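Local coordinates for alcohol dehydrogenase superfamily protein (Novosphingobium aromaticivorans, PDB 3GAZ) that probably works as an NADP-dependent oxidoreductase of the medium-chain dehydrogenase/reductase superfamily, although its substrate is not established, at residues A[33-39]-A[107-113]; A[66-71]-A[101-106]; A[6-12]-A[22-28]. One frame throughout, in Å; residues are numbered along the deposited sequence.

Interaction 1: residues A[33-39]-A[107-113]; sequences GQVLVQI and QFAAVDA
In the GroES-like domain, strands 34-39 and 108-112 pair antiparallel, as the 151° between their N-to-C directions and a 4.5 Å closest approach of their axes attest. Val-35 faces Val-111 and Val-37 faces Ala-109 in hydrogen-bonded pairs; Val-37 N reaches Ala-109 O at 2.8 Å. The ladder runs on at both ends: Ala-113 N donates to Gly-33 O at 3.0 Å, and Ile-39 N to Gln-107 O at 2.8 Å, from above the carbonyl plane. A water clamps each end, one between Gly-33 O and Asp-112 OD1, the other between Ile-39 O and Gln-107 O.

On the face of Leu-36, Gln-38 and Phe-108, the extended Gln-38 chain runs alongside the Phe-108 ring, its CG 3.8 Å from Phe-108 CE1 and its amide plane 29° from the ring. Phe-108 CG, anti to its carbonyl carbon (chi1 -59°), carries the ring along Gln-38. Leu-36 CD1 approaches Phe-108 CB at 4.2 Å. On the face of Val-37 and Ala-109, Ile-39 CD1 meets Ala-109 CB at 3.7 Å.

Strand 70-78 flanks strand 34-39 along its other edge. Leu-116 of strand 116-118 packs against Val-35, Val-37 and Val-111, while Met-8 of strand 7-13 touches Phe-108.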
loop_
_atom_site.group_PDB
_atom_site.type_symbol
_atom_site.label_atom_id
_atom_site.label_comp_id
_atom_site.label_asym_id
_atom_site.label_seq_id
_atom_site.Cartn_x
_atom_site.Cartn_y
_atom_site.Cartn_z
ATOM N N GLY A 33 -16.811 -6.821 6.208
ATOM C CA GLY A 33 -15.949 -6.308 7.256
ATOM C C GLY A 33 -15.745 -4.803 7.195
ATOM O O GLY A 33 -15.184 -4.225 8.124
ATOM N N GLN A 34 -16.195 -4.167 6.114
ATOM C CA GLN A 34 -16.055 -2.715 5.955
ATOM C C GLN A 34 -17.395 -1.987 6.043
ATOM O O GLN A 34 -18.461 -2.590 5.908
ATOM C CB GLN A 34 -15.463 -2.356 4.585
ATOM C CG GLN A 34 -14.123 -2.957 4.223
ATOM C CD GLN A 34 -13.624 -2.427 2.884
ATOM O OE1 GLN A 34 -14.341 -2.471 1.880
ATOM N NE2 GLN A 34 -12.396 -1.921 2.865
ATOM N N VAL A 35 -17.322 -0.676 6.256
ATOM C CA VAL A 35 -18.506 0.173 6.285
ATOM C C VAL A 35 -18.160 1.339 5.373
ATOM O O VAL A 35 -16.985 1.687 5.233
ATOM C CB VAL A 35 -18.836 0.720 7.704
ATOM C CG1 VAL A 35 -19.227 -0.420 8.628
ATOM C CG2 VAL A 35 -17.654 1.499 8.263
ATOM N N LEU A 36 -19.165 1.919 4.726
ATOM C CA LEU A 36 -18.923 3.054 3.849
ATOM C C LEU A 36 -19.146 4.299 4.680
ATOM O O LEU A 36 -20.232 4.510 5.217
ATOM C CB LEU A 36 -19.883 3.046 2.655
ATOM C CG LEU A 36 -19.667 4.181 1.646
ATOM C CD1 LEU A 36 -18.291 4.037 0.995
ATOM C CD2 LEU A 36 -20.761 4.153 0.585
ATOM N N VAL A 37 -18.112 5.122 4.795
ATOM C CA VAL A 37 -18.218 6.332 5.582
ATOM C C VAL A 37 -18.399 7.564 4.726
ATOM O O VAL A 37 -17.645 7.792 3.782
ATOM C CB VAL A 37 -16.963 6.554 6.456
ATOM C CG1 VAL A 37 -17.115 7.851 7.262
ATOM C CG2 VAL A 37 -16.752 5.362 7.384
ATOM N N GLN A 38 -19.418 8.347 5.046
ATOM C CA GLN A 38 -19.647 9.592 4.339
ATOM C C GLN A 38 -18.818 10.544 5.185
ATOM O O GLN A 38 -19.173 10.840 6.327
ATOM C CB GLN A 38 -21.120 9.979 4.381
ATOM C CG GLN A 38 -21.429 11.286 3.677
ATOM C CD GLN A 38 -22.915 11.489 3.473
ATOM O OE1 GLN A 38 -23.701 11.410 4.419
ATOM N NE2 GLN A 38 -23.310 11.754 2.232
ATOM N N ILE A 39 -17.698 10.989 4.630
ATOM C CA ILE A 39 -16.777 11.863 5.341
ATOM C C ILE A 39 -17.249 13.306 5.444
ATOM O O ILE A 39 -17.508 13.960 4.433
ATOM C CB ILE A 39 -15.383 11.829 4.669
ATOM C CG1 ILE A 39 -14.855 10.387 4.658
ATOM C CG2 ILE A 39 -14.422 12.754 5.411
ATOM C CD1 ILE A 39 -13.540 10.202 3.900
ATOM N N GLN A 107 -15.276 12.524 -0.358
ATOM C CA GLN A 107 -16.604 12.534 0.233
ATOM C C GLN A 107 -16.938 11.196 0.882
ATOM O O GLN A 107 -17.722 11.151 1.824
ATOM C CB GLN A 107 -17.659 12.872 -0.823
ATOM C CG GLN A 107 -17.556 14.289 -1.364
ATOM C CD GLN A 107 -18.654 14.600 -2.357
ATOM O OE1 GLN A 107 -18.897 13.830 -3.290
ATOM N NE2 GLN A 107 -19.326 15.735 -2.164
ATOM N N PHE A 108 -16.336 10.114 0.384
ATOM C CA PHE A 108 -16.591 8.777 0.927
ATOM C C PHE A 108 -15.323 7.932 1.045
ATOM O O PHE A 108 -14.322 8.193 0.386
ATOM C CB PHE A 108 -17.574 8.014 0.034
ATOM C CG PHE A 108 -18.904 8.681 -0.124
ATOM C CD1 PHE A 108 -19.930 8.438 0.782
ATOM C CD2 PHE A 108 -19.132 9.561 -1.179
ATOM C CE1 PHE A 108 -21.169 9.063 0.640
ATOM C CE2 PHE A 108 -20.366 10.191 -1.330
ATOM C CZ PHE A 108 -21.386 9.943 -0.419
ATOM N N ALA A 109 -15.391 6.908 1.887
ATOM C CA ALA A 109 -14.281 5.987 2.074
ATOM C C ALA A 109 -14.805 4.669 2.636
ATOM O O ALA A 109 -15.594 4.659 3.583
ATOM C CB ALA A 109 -13.244 6.581 3.018
ATOM N N ALA A 110 -14.382 3.566 2.028
ATOM C CA ALA A 110 -14.768 2.230 2.478
ATOM C C ALA A 110 -13.690 1.870 3.497
ATOM O O ALA A 110 -12.515 1.748 3.143
ATOM C CB ALA A 110 -14.746 1.251 1.306
ATOM N N VAL A 111 -14.091 1.702 4.753
ATOM C CA VAL A 111 -13.143 1.428 5.828
ATOM C C VAL A 111 -13.419 0.177 6.652
ATOM O O VAL A 111 -14.569 -0.133 6.966
ATOM C CB VAL A 111 -13.097 2.620 6.811
ATOM C CG1 VAL A 111 -12.046 2.378 7.888
ATOM C CG2 VAL A 111 -12.817 3.904 6.050
ATOM N N ASP A 112 -12.342 -0.519 7.017
ATOM C CA ASP A 112 -12.435 -1.720 7.841
ATOM C C ASP A 112 -13.009 -1.260 9.179
ATOM O O ASP A 112 -12.439 -0.382 9.833
ATOM C CB ASP A 112 -11.043 -2.323 8.049
ATOM C CG ASP A 112 -11.076 -3.636 8.813
ATOM O OD1 ASP A 112 -11.643 -3.681 9.928
ATOM O OD2 ASP A 112 -10.522 -4.631 8.296
ATOM N N ALA A 113 -14.129 -1.858 9.578
ATOM C CA ALA A 113 -14.815 -1.496 10.815
ATOM C C ALA A 113 -13.914 -1.426 12.046
ATOM O O ALA A 113 -14.129 -0.599 12.931
ATOM C CB ALA A 113 -15.970 -2.470 11.072
HETATM O O HOH W 1 -13.847 -5.560 9.954
HETATM O O HOH W 2 -18.992 13.505 2.155
#

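Interaction 2: residues A[66-71]-A[101-106]; sequences ILGMDL and LQGTHA
Backbone hydrogen bonds tie residues 66-68, just ahead of strand 70-78, to the loop 101-106. His-105 N donates to Leu-67 O at 3.0 Å, nearly in line with the carbonyl (C=O...N 167°), and Thr-104 N to Gly-68 O at 2.8 Å, from above that carbonyl's plane. Gly-103 N makes a weak third bond to Ile-66 O.

Among side-chain polar contacts, Thr-104 OG1 donates to Asp-70 O at 2.7 Å. Its chi1 of 63° sets OG1 between the backbone N and carbonyl carbon, from where it also bonds Ser-42 OG. A water joins Leu-67 N to His-105 ND1, and Tyr-315 OH engages His-105 NE2. The Gln-102 chain runs alongside Ile-66, touching through CG, while its NE2 bonds Gly-103 O in the amide plane and also Phe-108 O.

The His-105 ring carries the pi contact: Gly-68 CA sits over one face, 3.9 Å from the centroid and 28° off the normal, with Leu-67 O above the same face.

Apolar contacts flank these bonds. Ile-66 CD1 meets Gln-102 CG at 3.8 Å, and Leu-71 CB lies 3.6 Å from Thr-104 CG2.

Within the GroES-like domain the contact thus ties the approach to strand 70-78 to the buried loop between strands 90-94 and 108-112, mainly through polar groups. A side chain on Gly-68 would strike the imidazole and the threonine hydroxyl, and one on Gly-103 the carbonyls of Ile-66 and Leu-67. With partners at both ring nitrogens, the imidazole is probably restrained from turning about its CB-CG bond.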
loop_
_atom_site.group_PDB
_atom_site.type_symbol
_atom_site.label_atom_id
_atom_site.label_comp_id
_atom_site.label_asym_id
_atom_site.label_seq_id
_atom_site.Cartn_x
_atom_site.Cartn_y
_atom_site.Cartn_z
ATOM N N ILE A 66 -5.131 9.795 -3.319
ATOM C CA ILE A 66 -5.970 10.648 -2.498
ATOM C C ILE A 66 -5.281 10.603 -1.143
ATOM O O ILE A 66 -5.079 9.518 -0.585
ATOM C CB ILE A 66 -7.397 10.077 -2.385
ATOM C CG1 ILE A 66 -8.085 10.141 -3.755
ATOM C CG2 ILE A 66 -8.182 10.846 -1.338
ATOM C CD1 ILE A 66 -9.370 9.344 -3.849
ATOM N N LEU A 67 -4.900 11.767 -0.625
ATOM C CA LEU A 67 -4.203 11.831 0.657
ATOM C C LEU A 67 -5.134 12.142 1.833
ATOM O O LEU A 67 -6.342 12.286 1.656
ATOM C CB LEU A 67 -3.068 12.859 0.573
ATOM C CG LEU A 67 -2.173 12.688 -0.662
ATOM C CD1 LEU A 67 -0.962 13.619 -0.559
ATOM C CD2 LEU A 67 -1.724 11.236 -0.775
ATOM N N GLY A 68 -4.564 12.234 3.034
ATOM C CA GLY A 68 -5.359 12.497 4.225
ATOM C C GLY A 68 -5.487 11.192 4.986
ATOM O O GLY A 68 -5.902 10.191 4.411
HETATM N N MSE A 69 -5.152 11.198 6.273
HETATM C CA MSE A 69 -5.190 9.976 7.070
HETATM C C MSE A 69 -6.329 9.868 8.088
HETATM O O MSE A 69 -6.811 8.766 8.370
HETATM C CB MSE A 69 -3.844 9.812 7.796
HETATM C CG MSE A 69 -2.625 9.952 6.886
HETATM SE SE MSE A 69 -1.038 9.968 7.795
HETATM C CE MSE A 69 -0.781 11.600 7.973
ATOM N N ASP A 70 -6.743 11.004 8.646
ATOM C CA ASP A 70 -7.807 11.039 9.655
ATOM C C ASP A 70 -9.169 11.448 9.095
ATOM O O ASP A 70 -9.256 12.258 8.170
ATOM C CB ASP A 70 -7.468 12.034 10.772
ATOM C CG ASP A 70 -6.270 11.615 11.613
ATOM O OD1 ASP A 70 -6.162 10.417 11.956
ATOM O OD2 ASP A 70 -5.446 12.500 11.955
ATOM N N LEU A 71 -10.233 10.899 9.676
ATOM C CA LEU A 71 -11.571 11.268 9.249
ATOM C C LEU A 71 -12.581 11.260 10.382
ATOM O O LEU A 71 -12.328 10.739 11.472
ATOM C CB LEU A 71 -12.068 10.351 8.123
ATOM C CG LEU A 71 -12.293 8.851 8.353
ATOM C CD1 LEU A 71 -13.426 8.610 9.347
ATOM C CD2 LEU A 71 -12.637 8.205 7.012
ATOM N N LEU A 101 -3.658 2.925 0.753
ATOM C CA LEU A 101 -5.041 3.069 1.200
ATOM C C LEU A 101 -5.576 4.431 0.766
ATOM O O LEU A 101 -4.862 5.437 0.853
ATOM C CB LEU A 101 -5.118 2.953 2.726
ATOM C CG LEU A 101 -4.830 1.574 3.335
ATOM C CD1 LEU A 101 -4.588 1.712 4.824
ATOM C CD2 LEU A 101 -6.004 0.635 3.066
ATOM N N GLN A 102 -6.819 4.466 0.290
ATOM C CA GLN A 102 -7.411 5.731 -0.131
ATOM C C GLN A 102 -7.372 6.739 1.017
ATOM O O GLN A 102 -7.690 6.401 2.156
ATOM C CB GLN A 102 -8.870 5.553 -0.560
ATOM C CG GLN A 102 -9.496 6.875 -0.984
ATOM C CD GLN A 102 -11.007 6.879 -0.896
ATOM O OE1 GLN A 102 -11.687 6.144 -1.607
ATOM N NE2 GLN A 102 -11.541 7.719 -0.016
ATOM N N GLY A 103 -6.999 7.977 0.705
ATOM C CA GLY A 103 -6.936 9.013 1.722
ATOM C C GLY A 103 -8.310 9.535 2.099
ATOM O O GLY A 103 -9.320 9.128 1.515
ATOM N N THR A 104 -8.364 10.451 3.061
ATOM C CA THR A 104 -9.652 10.981 3.489
ATOM C C THR A 104 -10.083 12.299 2.843
ATOM O O THR A 104 -11.107 12.866 3.227
ATOM C CB THR A 104 -9.711 11.106 5.030
ATOM O OG1 THR A 104 -8.726 12.042 5.487
ATOM C CG2 THR A 104 -9.452 9.745 5.670
ATOM N N HIS A 105 -9.307 12.792 1.873
ATOM C CA HIS A 105 -9.674 14.018 1.160
ATOM C C HIS A 105 -10.700 13.569 0.117
ATOM O O HIS A 105 -10.479 13.699 -1.090
ATOM C CB HIS A 105 -8.467 14.626 0.437
ATOM C CG HIS A 105 -7.363 15.064 1.348
ATOM N ND1 HIS A 105 -6.098 15.365 0.889
ATOM C CD2 HIS A 105 -7.336 15.260 2.687
ATOM C CE1 HIS A 105 -5.339 15.728 1.907
ATOM N NE2 HIS A 105 -6.067 15.673 3.008
ATOM N N ALA A 106 -11.808 13.014 0.595
ATOM C CA ALA A 106 -12.858 12.506 -0.284
ATOM C C ALA A 106 -14.201 12.517 0.419
ATOM O O ALA A 106 -14.268 12.506 1.645
ATOM C CB ALA A 106 -12.523 11.081 -0.721
HETATM O O HOH W 3 -5.397 14.296 -1.738
#

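Interaction 3: residues A[6-12]-A[22-28]; sequences PTMIAAV and LRKLARP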
loop_
_atom_site.group_PDB
_atom_site.type_symbol
_atom_site.label_atom_id
_atom_site.label_comp_id
_atom_site.label_asym_id
_atom_site.label_seq_id
_atom_site.Cartn_x
_atom_site.Cartn_y
_atom_site.Cartn_z
ATOM N N PRO A 6 -22.757 5.043 -8.918
ATOM C CA PRO A 6 -22.644 6.362 -8.258
ATOM C C PRO A 6 -21.192 6.817 -8.126
ATOM O O PRO A 6 -20.269 6.003 -8.057
ATOM C CB PRO A 6 -23.297 6.230 -6.892
ATOM C CG PRO A 6 -23.097 4.755 -6.614
ATOM C CD PRO A 6 -23.323 4.065 -7.974
ATOM N N THR A 7 -21.002 8.130 -8.085
ATOM C CA THR A 7 -19.673 8.710 -7.991
ATOM C C THR A 7 -19.496 9.515 -6.711
ATOM O O THR A 7 -20.386 9.568 -5.864
ATOM C CB THR A 7 -19.413 9.650 -9.179
ATOM O OG1 THR A 7 -20.372 10.721 -9.156
ATOM C CG2 THR A 7 -19.533 8.893 -10.492
HETATM N N MSE A 8 -18.329 10.137 -6.582
HETATM C CA MSE A 8 -18.016 10.970 -5.429
HETATM C C MSE A 8 -16.963 11.983 -5.856
HETATM O O MSE A 8 -16.318 11.817 -6.892
HETATM C CB MSE A 8 -17.468 10.130 -4.257
HETATM C CG MSE A 8 -16.049 9.567 -4.450
HETATM SE SE MSE A 8 -15.266 8.929 -2.901
HETATM C CE MSE A 8 -13.700 8.269 -3.565
ATOM N N ILE A 9 -16.804 13.037 -5.064
ATOM C CA ILE A 9 -15.798 14.050 -5.340
ATOM C C ILE A 9 -14.624 13.758 -4.408
ATOM O O ILE A 9 -14.818 13.466 -3.227
ATOM C CB ILE A 9 -16.310 15.482 -5.030
ATOM C CG1 ILE A 9 -17.441 15.860 -5.990
ATOM C CG2 ILE A 9 -15.161 16.487 -5.143
ATOM C CD1 ILE A 9 -17.031 15.880 -7.445
ATOM N N ALA A 10 -13.412 13.832 -4.940
ATOM C CA ALA A 10 -12.223 13.594 -4.140
ATOM C C ALA A 10 -11.092 14.465 -4.658
ATOM O O ALA A 10 -11.083 14.866 -5.825
ATOM C CB ALA A 10 -11.818 12.119 -4.211
ATOM N N ALA A 11 -10.146 14.770 -3.780
ATOM C CA ALA A 11 -8.996 15.573 -4.157
ATOM C C ALA A 11 -7.870 14.585 -4.422
ATOM O O ALA A 11 -7.549 13.745 -3.577
ATOM C CB ALA A 11 -8.619 16.522 -3.031
ATOM N N VAL A 12 -7.280 14.678 -5.604
ATOM C CA VAL A 12 -6.205 13.781 -5.974
ATOM C C VAL A 12 -4.906 14.517 -6.243
ATOM O O VAL A 12 -4.895 15.529 -6.945
ATOM C CB VAL A 12 -6.567 12.982 -7.253
ATOM C CG1 VAL A 12 -5.441 12.015 -7.601
ATOM C CG2 VAL A 12 -7.874 12.238 -7.056
ATOM N N LEU A 22 -9.473 18.302 -7.744
ATOM C CA LEU A 22 -10.801 17.774 -7.469
ATOM C C LEU A 22 -11.237 16.940 -8.674
ATOM O O LEU A 22 -11.207 17.416 -9.812
ATOM C CB LEU A 22 -11.796 18.910 -7.230
ATOM C CG LEU A 22 -11.559 19.752 -5.975
ATOM C CD1 LEU A 22 -12.700 20.739 -5.809
ATOM C CD2 LEU A 22 -11.471 18.842 -4.751
ATOM N N ARG A 23 -11.650 15.707 -8.412
ATOM C CA ARG A 23 -12.070 14.780 -9.465
ATOM C C ARG A 23 -13.359 14.043 -9.090
ATOM O O ARG A 23 -13.616 13.804 -7.908
ATOM C CB ARG A 23 -10.974 13.727 -9.688
ATOM C CG ARG A 23 -9.653 14.242 -10.246
ATOM C CD ARG A 23 -9.816 14.653 -11.695
ATOM N NE ARG A 23 -10.532 13.639 -12.471
ATOM C CZ ARG A 23 -10.084 12.406 -12.698
ATOM N NH1 ARG A 23 -8.911 12.019 -12.210
ATOM N NH2 ARG A 23 -10.817 11.554 -13.407
ATOM N N LYS A 24 -14.168 13.690 -10.088
ATOM C CA LYS A 24 -15.378 12.918 -9.821
ATOM C C LYS A 24 -14.968 11.485 -10.141
ATOM O O LYS A 24 -14.668 11.162 -11.288
ATOM C CB LYS A 24 -16.541 13.345 -10.723
ATOM C CG LYS A 24 -17.803 12.498 -10.520
ATOM C CD LYS A 24 -19.018 13.069 -11.243
ATOM C CE LYS A 24 -18.887 12.981 -12.757
ATOM N NZ LYS A 24 -20.062 13.601 -13.448
ATOM N N LEU A 25 -14.939 10.636 -9.119
ATOM C CA LEU A 25 -14.516 9.247 -9.282
ATOM C C LEU A 25 -15.565 8.264 -8.800
ATOM O O LEU A 25 -16.548 8.640 -8.164
ATOM C CB LEU A 25 -13.229 9.002 -8.486
ATOM C CG LEU A 25 -12.089 10.000 -8.685
ATOM C CD1 LEU A 25 -11.011 9.773 -7.635
ATOM C CD2 LEU A 25 -11.529 9.853 -10.091
ATOM N N ALA A 26 -15.333 6.991 -9.095
ATOM C CA ALA A 26 -16.246 5.941 -8.671
ATOM C C ALA A 26 -16.341 5.964 -7.149
ATOM O O ALA A 26 -15.331 6.103 -6.453
ATOM C CB ALA A 26 -15.735 4.587 -9.142
ATOM N N ARG A 27 -17.557 5.847 -6.631
ATOM C CA ARG A 27 -17.750 5.834 -5.190
ATOM C C ARG A 27 -17.398 4.433 -4.697
ATOM O O ARG A 27 -17.867 3.443 -5.248
ATOM C CB ARG A 27 -19.203 6.158 -4.839
ATOM C CG ARG A 27 -19.447 6.287 -3.345
ATOM C CD ARG A 27 -20.907 6.574 -3.040
ATOM N NE ARG A 27 -21.352 7.821 -3.652
ATOM C CZ ARG A 27 -22.534 8.387 -3.428
ATOM N NH1 ARG A 27 -23.402 7.814 -2.601
ATOM N NH2 ARG A 27 -22.845 9.530 -4.024
ATOM N N PRO A 28 -16.554 4.335 -3.658
ATOM C CA PRO A 28 -16.148 3.041 -3.105
ATOM C C PRO A 28 -17.336 2.233 -2.606
ATOM O O PRO A 28 -18.361 2.790 -2.207
ATOM C CB PRO A 28 -15.214 3.429 -1.964
ATOM C CG PRO A 28 -14.638 4.717 -2.427
ATOM C CD PRO A 28 -15.838 5.429 -2.985
#
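Strands 7-12 and 22-26 run antiparallel, their axes 4.5 Å apart at closest and their directions 143° apart, with paired hydrogen bonds between Met-8 and Leu-25 and between Ala-10 and Arg-23; Ala-10 O accepts from Arg-23 N at 2.8 Å.

Beyond the last of these pairs, Arg-27 fastens the open end. Its N donates to Pro-6 O, while NE at 3.0 Å and NH2 at 3.1 Å converge side-on upon Thr-7 O, which lies in the guanidinium plane. The chain leaves with CG anti to the backbone N (chi1 -175°) and bends at chi3 (-60°), bringing the guanidinium edge to that carbonyl; Pro-6 CB lies over one face. Replacement by an alanine would remove NE and NH2, and would probably leave Thr-7 O without these two donors and Pro-6 CB without the guanidinium face it covers, with the backbone bond to Pro-6 O still able to form.

The selenium of Met-8, a selenomethionine, rests 3.5 Å from Pro-28 CD, the two side chains crossing at roughly a right angle. Val-12 CG2 touches Leu-25 CD1 at 4.0 Å. On the opposite sheet face, the Lys-24 and Thr-7 side chains cross obliquely, Lys-24 CG 3.4 Å from Thr-7 OG1. Arg-23, bent at chi2 and chi3, forms a salt bridge to Glu-188 of the second subunit.

This is a two-stranded beta hairpin, formed by strands 7-13 and 20-26, that borders the subunit interface.

Overall arrangement
Interaction 2 is the most buried of the three, with nine of twelve touching residues inside; interactions 1 and 3 are partly buried, and 3, centred about 26 Å from the centre of the chain, lies farthest out. Interactions 1 and 3 are antiparallel ladders, whereas 2 joins mostly irregular chain through carbonyls, a threonine hydroxyl and an imidazole. Interaction 2 is nested in the loop closed by 1, and both reach the sheet containing neighbouring strands 34-39 and 70-78. The hairpin is docked to both: Gln-107 OE1 probably accepts from Ile-9 N at 2.9 Å, and His-105 O from Ala-11 N at 2.9 Å. Arg-23 of interaction 3 also bonds outside it, to the second subunit.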